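Local coordinates for protein cystatin (Fasciola hepatica, PDB 6I1M) that probably inhibits papain-like cysteine proteases as a secreted stefin-like member of the cystatin superfamily, at residues A[44-47]-A[51-54]. Residues are numbered along the deposited sequence; the frame is centred on the assembly and turned at random.
Sequences STQV and TNYK. Unlike the reference sequence in segment 51-54: Thr51 (reference Ile).
Gln46 lays its side chain alongside that of Asn52, and the two amides join where OE1 of Gln46 accepts a hydrogen bond from ND2 of Asn52 at 3.2 Å. The pair belongs to the first β-hairpin of the cystatin fold; Gln46 and Val47 open the QVVAG sequence, which in relatives forms the hairpin loop that enters the protease cleft. This hydrogen bond is nearly straight (175° at the hydrogen). OE1 lies in the plane of the Asn52 amide, but because the two amides are turned 41° apart, ND2 approaches OE1 from out of the plane of the Gln46 amide. With CG anti to the backbone N (chi1 175°) and an extended chain beyond it, Gln46 can span the gap to the shorter Asn52. Its NE2 is held by the carbonyl of Gly2 in the N-terminal segment, so both ends of the amide are engaged and its rotation is fixed.

Beneath these side chains, Gln46 and Asn52 form a hydrogen-bonded antiparallel pair, with N to O distances of 2.9 Å both ways between their backbones. At the next, non-hydrogen-bonded pair, Thr45 and Tyr53 point to the side where helix 12-28 brings Phe18 against the Tyr53 ring. The CG2 methyl of Thr45 meets that ring obliquely, 3.7 Å from CD2 of Tyr53, while CG2 of Thr51 stands 3.5 Å above the ring plane, offset toward the rim. β-branched threonines suit this place, offering a methyl to the aromatic ring and favouring extended backbone.

Lys54, back on the side of Gln46, turns its end away from 44-47 and makes a cation-π contact with Tyr4. The short hydroxyl of Ser44 suits its place by meeting a water, 2.7 Å from OG, that donates to the backbone O of Lys54, an oxygen that also accepts a hydrogen bond from N of Ser44 at 2.8 Å.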
ATOM      1  N   SER A  44       4.458   5.796   4.449  1.00 21.95           N
ATOM      2  CA  SER A  44       5.158   7.083   4.235  1.00 24.22           C
ATOM      3  C   SER A  44       4.332   7.843   3.208  1.00 21.94           C
ATOM      4  O   SER A  44       3.785   7.184   2.333  1.00 22.78           O
ATOM      5  CB  SER A  44       6.575   6.909   3.768  1.00 25.52           C
ATOM      6  OG  SER A  44       7.232   5.878   4.460  1.00 26.13           O
ATOM      7  N   THR A  45       4.157   9.147   3.382  1.00 21.48           N
ATOM      8  CA  THR A  45       3.273   9.956   2.511  1.00 22.60           C
ATOM      9  C   THR A  45       4.092  11.001   1.768  1.00 23.73           C
ATOM     10  O   THR A  45       5.090  11.486   2.301  1.00 22.74           O
ATOM     11  CB  THR A  45       2.138  10.590   3.302  1.00 23.86           C
ATOM     12  OG1 THR A  45       2.760  11.420   4.279  1.00 26.11           O
ATOM     13  CG2 THR A  45       1.262   9.538   3.934  1.00 23.38           C
ATOM     14  N   GLN A  46       3.682  11.261   0.546  1.00 22.15           N
ATOM     15  CA  GLN A  46       4.274  12.309  -0.300  1.00 22.97           C
ATOM     16  C   GLN A  46       3.117  13.136  -0.861  1.00 22.56           C
ATOM     17  O   GLN A  46       2.181  12.566  -1.503  1.00 24.05           O
ATOM     18  CB  GLN A  46       5.116  11.667  -1.384  1.00 24.61           C
ATOM     19  CG  GLN A  46       5.665  12.685  -2.365  1.00 26.61           C
ATOM     20  CD  GLN A  46       6.155  12.005  -3.615  1.00 30.69           C
ATOM     21  OE1 GLN A  46       5.636  10.958  -4.006  1.00 33.00           O
ATOM     22  NE2 GLN A  46       7.131  12.621  -4.268  1.00 27.23           N
ATOM     23  N   VAL A  47       3.143  14.437  -0.622  1.00 20.94           N
ATOM     24  CA  VAL A  47       2.055  15.314  -1.124  1.00 22.08           C
ATOM     25  C   VAL A  47       2.469  15.812  -2.508  1.00 21.49           C
ATOM     26  O   VAL A  47       3.524  16.444  -2.626  1.00 22.40           O
ATOM     27  CB  VAL A  47       1.723  16.466  -0.160  1.00 21.64           C
ATOM     28  CG1 VAL A  47       0.563  17.286  -0.716  1.00 21.31           C
ATOM     29  CG2 VAL A  47       1.403  15.950   1.240  1.00 22.18           C
ATOM     30  N   THR A  51      -2.134  12.679  -2.758  1.00 21.14           N
ATOM     31  CA  THR A  51      -1.182  12.046  -1.816  1.00 21.87           C
ATOM     32  C   THR A  51      -0.804  10.660  -2.347  1.00 23.26           C
ATOM     33  O   THR A  51      -1.719   9.868  -2.706  1.00 21.29           O
ATOM     34  CB  THR A  51      -1.754  12.015  -0.399  1.00 23.84           C
ATOM     35  OG1 THR A  51      -2.001  13.374  -0.044  1.00 25.42           O
ATOM     36  CG2 THR A  51      -0.826  11.357   0.597  1.00 22.51           C
ATOM     37  N   ASN A  52       0.505  10.413  -2.376  1.00 21.13           N
ATOM     38  CA  ASN A  52       1.128   9.081  -2.529  1.00 21.17           C
ATOM     39  C   ASN A  52       1.307   8.488  -1.137  1.00 21.44           C
ATOM     40  O   ASN A  52       1.927   9.150  -0.254  1.00 18.47           O
ATOM     41  CB  ASN A  52       2.438   9.148  -3.305  1.00 22.89           C
ATOM     42  CG  ASN A  52       2.222   9.139  -4.800  1.00 24.97           C
ATOM     43  OD1 ASN A  52       1.241   8.590  -5.279  1.00 22.71           O
ATOM     44  ND2 ASN A  52       3.181   9.664  -5.544  1.00 26.11           N
ATOM     45  N   TYR A  53       0.684   7.330  -0.926  1.00 20.18           N
ATOM     46  CA  TYR A  53       0.859   6.503   0.292  1.00 20.66           C
ATOM     47  C   TYR A  53       1.750   5.328  -0.079  1.00 20.26           C
ATOM     48  O   TYR A  53       1.291   4.467  -0.817  1.00 20.77           O
ATOM     49  CB  TYR A  53      -0.467   5.988   0.831  1.00 20.30           C
ATOM     50  CG  TYR A  53      -1.390   7.049   1.344  1.00 21.44           C
ATOM     51  CD1 TYR A  53      -2.232   7.725   0.476  1.00 23.55           C
ATOM     52  CD2 TYR A  53      -1.453   7.351   2.698  1.00 24.22           C
ATOM     53  CE1 TYR A  53      -3.088   8.710   0.940  1.00 25.75           C
ATOM     54  CE2 TYR A  53      -2.307   8.326   3.173  1.00 24.52           C
ATOM     55  CZ  TYR A  53      -3.133   9.008   2.292  1.00 25.88           C
ATOM     56  OH  TYR A  53      -4.026   9.948   2.747  1.00 29.22           O
ATOM     57  N   LYS A  54       2.975   5.316   0.428  1.00 19.95           N
ATOM     58  CA  LYS A  54       3.893   4.167   0.277  1.00 21.74           C
ATOM     59  C   LYS A  54       3.806   3.292   1.524  1.00 21.71           C
ATOM     60  O   LYS A  54       4.291   3.696   2.631  1.00 22.05           O
ATOM     61  CB  LYS A  54       5.329   4.621   0.067  1.00 24.33           C
ATOM     62  CG  LYS A  54       6.266   3.501  -0.344  1.00 26.77           C
ATOM     63  CD  LYS A  54       7.677   3.827   0.012  1.00 32.59           C
ATOM     64  CE  LYS A  54       8.235   4.969  -0.795  1.00 36.01           C
ATOM     65  NZ  LYS A  54       9.511   5.439  -0.210  1.00 38.84           N
TER
HETATM   66  O   HOH W   1       6.754   3.261   4.194  1.00 28.30           O